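Local coordinates for protein phosphoserine aminotransferase SerC (Cytophaga hutchinsonii ATCC 33406, PDB 3FFR) that probably transfers an amino group between glutamate and 3-phosphohydroxypyruvate in serine biosynthesis, as a pyridoxal-phosphate-dependent enzyme, at residues 50-55 against 64-69; 39-44 against 247-252. All coordinates share one frame; numbering follows the deposited sequence.

Contact 1: residues 50-55 against 64-69; sequences DNLKTL and VLFLAS
V64 faces the helix with both of its methyl groups, and each meets a different residue. CG1 goes to L52 and CG2 goes to K53. The apolar part centres on L52. Its CD1 lies 4.0 Å from V64 CG1, and the two side chains cross at about a right angle. The same methyl also reaches F66, with L52 CD1 4.2 Å from F66 CE1. It approaches that ring obliquely. V64 has CG1 anti to its backbone N (chi1 169°), which puts this methyl on the L52 side.

The second kind of contact uses the alkyl part of K53. Its chain is extended beyond CG, so CG and CE lie on the same side of the zigzag. Both rest on one methyl: K53 CG is 4.0 Å and K53 CE is 3.9 Å from V64 CG2.

The fold here is that of the large domain of fold-type I aminotransferases. Strand 62-67 is an outermost strand, within this chain, of the mixed seven-stranded sheet. It pairs antiparallel with strand 200-205. Segment 50-55, the end of helix 39-55, packs across it; the axes of 50-55 and 64-67 approach to 9.8 Å, with 126° between their directions. V201 of strand 200-205 continues the apolar layer under L52 and V64, and L58 adds to it beside K53 and V64.

The one polar end at this contact is that of K53. No hydrogen bond joins the two segments. The ammonium of K53 forms a salt bridge with E63, just before the strand segment. A bound polyethylene glycol also comes close to the K53 side chain, and it probably derives from the crystallisation liquor.

Contact 2: residues 39-44 against 247-252; sequences KKFEEV and MNIFLL
I249 meets segment 39-44 of helix 39-55 through two branches that leave its CB, which is directed at that helix. CG2 is the first branch. It lies 4.1 Å from V44 CG1 and equally far from the carbonyl O of V44. The other branch runs through CG1, which stands beside the backbone N (chi1 -67°). An extended second torsion (chi2 171°) then carries CD1 outward to F41. There I249 CD1 lies 4.0 Å from F41 CZ. The methyl is at the edge of the ring, near its plane, and the two side chains cross at about a right angle.

V44 makes the tighter approach. Its CG1 comes within 3.6 Å of F250 CA, so this methyl packs against the backbone of the facing helix. It is also 3.9 Å from F250 CB, and it sits at the edge of the F250 ring, near the ring plane. The CA atoms of V44 and F250 are 5.8 Å apart, in keeping with segment axes that approach to 10.2 Å at an angle of 50°. No direct hydrogen bond crosses the contact. One water does so instead. It donates to V44 O at 2.7 Å and also to I249 O. Both carbonyls thus gain a partner beside the apolar side chains.

This is plain helix-to-helix packing, with all four touching residues buried. It ties the start of helix 39-55 to the start of helix 246-262. P244 lies against F41 just before the second helix. F250 also packs on A26 of helix 19-28, and strand 62-67 lies beyond I249.

The centres of contact 1 and contact 2 are about 11 Å apart, and both use helix 39-55. Contact 2 takes the first turns of that helix and contact 1 takes the last. Along the chain the order is 39-44, 50-55, 64-69 and, much later, 247-252. The two contacts also touch directly. L252 CD2 lies 3.9 Å from L52 CD1, and I249 CD1 lies 4.1 Å from F66 CD2. Helix 39-55, helix 246-262 and strand 62-67 thus share one apolar core at the margin of the seven-stranded sheet. An early part of the chain is thereby joined to a part some 200 residues later.

Contact 1: residues 50-55 against 64-69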
ATOM      1  N   ASP A  50      13.817  -1.140  13.945  1.00 27.18           N
ATOM      2  CA  ASP A  50      15.126  -1.261  14.587  1.00 30.10           C
ATOM      3  C   ASP A  50      16.159  -1.913  13.675  1.00 28.09           C
ATOM      4  O   ASP A  50      17.321  -1.509  13.652  1.00 28.78           O
ATOM      5  CB  ASP A  50      15.048  -2.097  15.885  1.00 31.12           C
ATOM      6  CG  ASP A  50      14.442  -1.334  17.062  1.00 37.37           C
ATOM      7  OD1 ASP A  50      14.231  -0.111  16.933  1.00 29.81           O
ATOM      8  OD2 ASP A  50      14.180  -1.962  18.130  1.00 31.56           O
ATOM      9  N   ASN A  51      15.761  -2.987  12.996  1.00 29.59           N
ATOM     10  CA  ASN A  51      16.729  -3.730  12.149  1.00 28.88           C
ATOM     11  C   ASN A  51      17.240  -2.850  11.021  1.00 29.02           C
ATOM     12  O   ASN A  51      18.391  -2.933  10.643  1.00 27.36           O
ATOM     13  CB  ASN A  51      16.163  -5.030  11.568  1.00 28.93           C
ATOM     14  CG  ASN A  51      16.065  -6.153  12.599  1.00 32.82           C
ATOM     15  OD1 ASN A  51      16.503  -6.000  13.762  1.00 27.86           O
ATOM     16  ND2 ASN A  51      15.467  -7.297  12.184  1.00 26.88           N
ATOM     17  N   LEU A  52      16.373  -1.989  10.488  1.00 28.19           N
ATOM     18  CA  LEU A  52      16.804  -1.070   9.431  1.00 27.07           C
ATOM     19  C   LEU A  52      17.802  -0.063  10.007  1.00 27.91           C
ATOM     20  O   LEU A  52      18.792   0.288   9.356  1.00 28.24           O
ATOM     21  CB  LEU A  52      15.632  -0.344   8.767  1.00 27.62           C
ATOM     22  CG  LEU A  52      14.808  -1.182   7.792  1.00 28.12           C
ATOM     23  CD1 LEU A  52      13.479  -0.457   7.456  1.00 27.11           C
ATOM     24  CD2 LEU A  52      15.613  -1.469   6.500  1.00 29.48           C
ATOM     25  N   LYS A  53      17.520   0.407  11.212  1.00 26.34           N
ATOM     26  CA  LYS A  53      18.421   1.411  11.831  1.00 26.46           C
ATOM     27  C   LYS A  53      19.790   0.781  12.064  1.00 27.62           C
ATOM     28  O   LYS A  53      20.837   1.418  11.920  1.00 27.99           O
ATOM     29  CB  LYS A  53      17.838   1.964  13.123  1.00 27.94           C
ATOM     30  CG  LYS A  53      16.600   2.806  12.893  1.00 27.50           C
ATOM     31  CD  LYS A  53      15.844   3.192  14.170  1.00 29.47           C
ATOM     32  CE  LYS A  53      14.602   3.973  13.839  1.00 28.02           C
ATOM     33  NZ  LYS A  53      13.811   4.409  15.036  1.00 28.41           N
ATOM     34  N   THR A  54      19.774  -0.489  12.424  1.00 27.20           N
ATOM     35  CA  THR A  54      21.046  -1.183  12.702  1.00 26.83           C
ATOM     36  C   THR A  54      21.794  -1.459  11.382  1.00 27.51           C
ATOM     37  O   THR A  54      22.991  -1.133  11.199  1.00 28.80           O
ATOM     38  CB  THR A  54      20.795  -2.496  13.464  1.00 29.89           C
ATOM     39  OG1 THR A  54      20.121  -2.213  14.695  1.00 27.60           O
ATOM     40  CG2 THR A  54      22.109  -3.205  13.765  1.00 27.90           C
ATOM     41  N   LEU A  55      21.059  -2.014  10.438  1.00 28.29           N
ATOM     42  CA  LEU A  55      21.678  -2.416   9.158  1.00 27.55           C
ATOM     43  C   LEU A  55      22.265  -1.239   8.405  1.00 27.66           C
ATOM     44  O   LEU A  55      23.314  -1.348   7.756  1.00 28.46           O
ATOM     45  CB  LEU A  55      20.651  -3.096   8.268  1.00 28.28           C
ATOM     46  CG  LEU A  55      21.156  -3.653   6.934  1.00 28.43           C
ATOM     47  CD1 LEU A  55      22.001  -4.870   7.218  1.00 26.04           C
ATOM     48  CD2 LEU A  55      19.946  -3.990   6.001  1.00 31.45           C
ATOM     49  N   VAL A  64      12.418   6.188  10.769  1.00 28.24           N
ATOM     50  CA  VAL A  64      12.010   5.291   9.711  1.00 25.94           C
ATOM     51  C   VAL A  64      10.495   5.339   9.658  1.00 26.30           C
ATOM     52  O   VAL A  64       9.852   5.129  10.686  1.00 26.49           O
ATOM     53  CB  VAL A  64      12.438   3.828  10.022  1.00 26.85           C
ATOM     54  CG1 VAL A  64      11.778   2.830   9.049  1.00 27.04           C
ATOM     55  CG2 VAL A  64      13.938   3.648   9.991  1.00 26.38           C
ATOM     56  N   LEU A  65       9.939   5.600   8.474  1.00 27.78           N
ATOM     57  CA  LEU A  65       8.492   5.618   8.250  1.00 25.72           C
ATOM     58  C   LEU A  65       8.094   4.647   7.146  1.00 27.40           C
ATOM     59  O   LEU A  65       8.783   4.498   6.140  1.00 27.50           O
ATOM     60  CB  LEU A  65       7.954   7.021   7.886  1.00 26.68           C
ATOM     61  CG  LEU A  65       8.292   8.118   8.908  1.00 27.38           C
ATOM     62  CD1 LEU A  65       7.735   9.463   8.362  1.00 26.06           C
ATOM     63  CD2 LEU A  65       7.732   7.797  10.330  1.00 26.86           C
ATOM     64  N   PHE A  66       6.974   3.979   7.381  1.00 25.57           N
ATOM     65  CA  PHE A  66       6.418   3.047   6.413  1.00 25.54           C
ATOM     66  C   PHE A  66       5.210   3.599   5.642  1.00 27.21           C
ATOM     67  O   PHE A  66       4.250   4.125   6.223  1.00 27.63           O
ATOM     68  CB  PHE A  66       6.006   1.736   7.065  1.00 25.41           C
ATOM     69  CG  PHE A  66       7.135   1.003   7.738  1.00 27.12           C
ATOM     70  CD1 PHE A  66       8.260   0.588   7.030  1.00 28.07           C
ATOM     71  CD2 PHE A  66       7.087   0.748   9.086  1.00 30.33           C
ATOM     72  CE1 PHE A  66       9.295  -0.091   7.662  1.00 29.13           C
ATOM     73  CE2 PHE A  66       8.124   0.064   9.722  1.00 28.12           C
ATOM     74  CZ  PHE A  66       9.226  -0.337   9.017  1.00 28.46           C
ATOM     75  N   LEU A  67       5.317   3.470   4.322  1.00 27.11           N
ATOM     76  CA  LEU A  67       4.288   3.897   3.357  1.00 25.32           C
ATOM     77  C   LEU A  67       3.982   2.758   2.374  1.00 26.44           C
ATOM     78  O   LEU A  67       4.469   1.629   2.534  1.00 27.26           O
ATOM     79  CB  LEU A  67       4.647   5.194   2.640  1.00 25.04           C
ATOM     80  CG  LEU A  67       4.913   6.398   3.565  1.00 26.70           C
ATOM     81  CD1 LEU A  67       6.309   6.399   4.179  1.00 23.04           C
ATOM     82  CD2 LEU A  67       4.641   7.753   2.815  1.00 24.55           C
ATOM     83  N   ALA A  68       3.202   3.049   1.335  1.00 26.24           N
ATOM     84  CA  ALA A  68       2.713   1.955   0.455  1.00 25.81           C
ATOM     85  C   ALA A  68       3.653   1.626  -0.680  1.00 25.98           C
ATOM     86  O   ALA A  68       3.679   0.511  -1.188  1.00 26.91           O
ATOM     87  CB  ALA A  68       1.326   2.329  -0.126  1.00 25.91           C
ATOM     88  N   SER A  69       4.384   2.648  -1.133  1.00 25.87           N
ATOM     89  CA  SER A  69       5.259   2.520  -2.314  1.00 25.70           C
ATOM     90  C   SER A  69       6.262   3.655  -2.356  1.00 25.90           C
ATOM     91  O   SER A  69       6.119   4.647  -1.630  1.00 28.05           O
ATOM     92  CB  SER A  69       4.388   2.602  -3.611  1.00 25.75           C
ATOM     93  OG  SER A  69       3.707   3.850  -3.701  1.00 26.50           O
TER

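Contact 2: residues 39-44 against 247-252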
ATOM      1  N   LYS A  39      -0.174  -5.267  20.770  1.00 28.69           N
ATOM      2  CA  LYS A  39       1.211  -5.317  21.219  1.00 28.23           C
ATOM      3  C   LYS A  39       2.048  -6.197  20.308  1.00 27.83           C
ATOM      4  O   LYS A  39       3.227  -5.926  20.041  1.00 28.75           O
ATOM      5  CB  LYS A  39       1.326  -5.815  22.667  1.00 26.89           C
ATOM      6  CG  LYS A  39       2.787  -5.972  23.106  1.00 35.85           C
ATOM      7  N   LYS A  40       1.433  -7.252  19.799  1.00 28.99           N
ATOM      8  CA  LYS A  40       2.166  -8.141  18.905  1.00 29.04           C
ATOM      9  C   LYS A  40       2.543  -7.379  17.650  1.00 28.55           C
ATOM     10  O   LYS A  40       3.673  -7.469  17.193  1.00 27.87           O
ATOM     11  CB  LYS A  40       1.371  -9.381  18.546  1.00 32.62           C
ATOM     12  CG  LYS A  40       2.060 -10.239  17.479  1.00 36.40           C
ATOM     13  CD  LYS A  40       3.390 -10.902  17.933  1.00 45.10           C
ATOM     14  CE  LYS A  40       3.967 -11.808  16.819  1.00 45.59           C
ATOM     15  NZ  LYS A  40       5.259 -12.470  17.182  1.00 51.39           N
ATOM     16  N   PHE A  41       1.628  -6.580  17.103  1.00 28.90           N
ATOM     17  CA  PHE A  41       1.983  -5.807  15.899  1.00 28.45           C
ATOM     18  C   PHE A  41       3.088  -4.795  16.199  1.00 28.55           C
ATOM     19  O   PHE A  41       4.022  -4.591  15.398  1.00 26.68           O
ATOM     20  CB  PHE A  41       0.779  -5.085  15.226  1.00 28.00           C
ATOM     21  CG  PHE A  41       1.215  -4.257  14.066  1.00 29.65           C
ATOM     22  CD1 PHE A  41       1.430  -4.841  12.848  1.00 32.10           C
ATOM     23  CD2 PHE A  41       1.555  -2.929  14.242  1.00 28.42           C
ATOM     24  CE1 PHE A  41       1.939  -4.092  11.770  1.00 34.32           C
ATOM     25  CE2 PHE A  41       2.026  -2.165  13.180  1.00 29.27           C
ATOM     26  CZ  PHE A  41       2.215  -2.754  11.948  1.00 29.03           C
ATOM     27  N   GLU A  42       2.983  -4.154  17.354  1.00 27.55           N
ATOM     28  CA  GLU A  42       3.997  -3.178  17.763  1.00 28.44           C
ATOM     29  C   GLU A  42       5.386  -3.823  17.786  1.00 27.82           C
ATOM     30  O   GLU A  42       6.387  -3.211  17.422  1.00 27.29           O
ATOM     31  CB  GLU A  42       3.658  -2.534  19.102  1.00 26.89           C
ATOM     32  CG  GLU A  42       2.493  -1.625  18.987  1.00 27.87           C
ATOM     33  CD  GLU A  42       2.145  -0.982  20.317  1.00 40.02           C
ATOM     34  OE1 GLU A  42       2.888  -1.190  21.277  1.00 44.44           O
ATOM     35  OE2 GLU A  42       1.151  -0.265  20.390  1.00 32.28           O
ATOM     36  N   GLU A  43       5.430  -5.090  18.205  1.00 28.49           N
ATOM     37  CA  GLU A  43       6.698  -5.835  18.243  1.00 27.37           C
ATOM     38  C   GLU A  43       7.245  -6.100  16.827  1.00 28.71           C
ATOM     39  O   GLU A  43       8.450  -5.995  16.559  1.00 29.15           O
ATOM     40  CB  GLU A  43       6.502  -7.173  18.978  1.00 29.46           C
ATOM     41  CG  GLU A  43       6.280  -7.022  20.462  1.00 40.15           C
ATOM     42  CD  GLU A  43       5.926  -8.354  21.171  1.00 53.19           C
ATOM     43  OE1 GLU A  43       6.053  -9.436  20.538  1.00 58.83           O
ATOM     44  OE2 GLU A  43       5.502  -8.296  22.350  1.00 54.31           O
ATOM     45  N   VAL A  44       6.327  -6.431  15.925  1.00 29.31           N
ATOM     46  CA  VAL A  44       6.672  -6.708  14.518  1.00 30.23           C
ATOM     47  C   VAL A  44       7.219  -5.431  13.877  1.00 28.28           C
ATOM     48  O   VAL A  44       8.285  -5.406  13.237  1.00 27.24           O
ATOM     49  CB  VAL A  44       5.433  -7.252  13.746  1.00 27.10           C
ATOM     50  CG1 VAL A  44       5.604  -7.301  12.200  1.00 28.52           C
ATOM     51  CG2 VAL A  44       5.039  -8.668  14.306  1.00 29.49           C
HETATM   52  N   MSE A 247       2.060  -7.864   6.547  1.00 28.08           N
HETATM   53  CA  MSE A 247       2.767  -9.030   6.001  1.00 27.75           C
HETATM   54  C   MSE A 247       4.166  -8.599   5.606  1.00 24.91           C
HETATM   55  O   MSE A 247       5.188  -9.245   5.960  1.00 28.03           O
HETATM   56  CB  MSE A 247       2.042  -9.698   4.819  1.00 27.27           C
HETATM   57  CG  MSE A 247       0.610 -10.119   5.142  1.00 27.98           C
HETATM   58 SE   MSE A 247       0.508 -11.480   6.546  0.75 27.05          SE
HETATM   59  CE  MSE A 247       0.800 -13.046   5.556  1.00 29.49           C
ATOM     60  N   ASN A 248       4.245  -7.492   4.856  1.00 26.46           N
ATOM     61  CA  ASN A 248       5.549  -7.002   4.419  1.00 25.19           C
ATOM     62  C   ASN A 248       6.389  -6.417   5.545  1.00 25.12           C
ATOM     63  O   ASN A 248       7.607  -6.503   5.516  1.00 26.43           O
ATOM     64  CB  ASN A 248       5.508  -6.032   3.234  1.00 25.09           C
ATOM     65  CG  ASN A 248       5.667  -6.731   1.906  1.00 25.95           C
ATOM     66  OD1 ASN A 248       5.846  -7.954   1.834  1.00 28.21           O
ATOM     67  ND2 ASN A 248       5.596  -5.941   0.813  1.00 26.90           N
ATOM     68  N   ILE A 249       5.753  -5.772   6.514  1.00 24.99           N
ATOM     69  CA  ILE A 249       6.523  -5.251   7.669  1.00 26.23           C
ATOM     70  C   ILE A 249       7.147  -6.451   8.402  1.00 26.10           C
ATOM     71  O   ILE A 249       8.302  -6.429   8.833  1.00 27.18           O
ATOM     72  CB  ILE A 249       5.650  -4.364   8.595  1.00 26.11           C
ATOM     73  CG1 ILE A 249       5.270  -3.076   7.828  1.00 26.64           C
ATOM     74  CG2 ILE A 249       6.423  -3.994   9.879  1.00 25.92           C
ATOM     75  CD1 ILE A 249       4.205  -2.178   8.540  1.00 28.84           C
ATOM     76  N   PHE A 250       6.368  -7.525   8.499  1.00 27.33           N
ATOM     77  CA  PHE A 250       6.843  -8.766   9.128  1.00 26.40           C
ATOM     78  C   PHE A 250       8.010  -9.351   8.344  1.00 27.98           C
ATOM     79  O   PHE A 250       9.093  -9.653   8.879  1.00 27.05           O
ATOM     80  CB  PHE A 250       5.721  -9.806   9.189  1.00 26.58           C
ATOM     81  CG  PHE A 250       6.130 -11.115   9.800  1.00 26.57           C
ATOM     82  CD1 PHE A 250       6.150 -11.266  11.187  1.00 30.46           C
ATOM     83  CD2 PHE A 250       6.436 -12.203   9.009  1.00 27.22           C
ATOM     84  CE1 PHE A 250       6.492 -12.473  11.764  1.00 30.69           C
ATOM     85  CE2 PHE A 250       6.788 -13.414   9.589  1.00 28.66           C
ATOM     86  CZ  PHE A 250       6.815 -13.538  10.968  1.00 28.50           C
ATOM     87  N   LEU A 251       7.794  -9.502   7.048  1.00 26.81           N
ATOM     88  CA  LEU A 251       8.818 -10.099   6.197  1.00 28.44           C
ATOM     89  C   LEU A 251      10.074  -9.236   6.185  1.00 26.99           C
ATOM     90  O   LEU A 251      11.194  -9.749   6.163  1.00 26.90           O
ATOM     91  CB  LEU A 251       8.312 -10.305   4.762  1.00 28.45           C
ATOM     92  CG  LEU A 251       7.211 -11.338   4.529  1.00 28.03           C
ATOM     93  CD1 LEU A 251       6.798 -11.246   3.047  1.00 29.99           C
ATOM     94  CD2 LEU A 251       7.670 -12.783   4.924  1.00 28.55           C
ATOM     95  N   LEU A 252       9.885  -7.921   6.203  1.00 27.86           N
ATOM     96  CA  LEU A 252      11.035  -7.007   6.194  1.00 25.13           C
ATOM     97  C   LEU A 252      11.914  -7.170   7.451  1.00 27.64           C
ATOM     98  O   LEU A 252      13.152  -7.161   7.395  1.00 26.10           O
ATOM     99  CB  LEU A 252      10.619  -5.539   6.004  1.00 26.50           C
ATOM    100  CG  LEU A 252      11.752  -4.524   5.794  1.00 27.47           C
ATOM    101  CD1 LEU A 252      12.636  -4.841   4.558  1.00 24.86           C
ATOM    102  CD2 LEU A 252      11.169  -3.091   5.712  1.00 25.03           C
TER
HETATM  103  O   HOH W   1       9.139  -7.212  11.438  1.00 30.60           O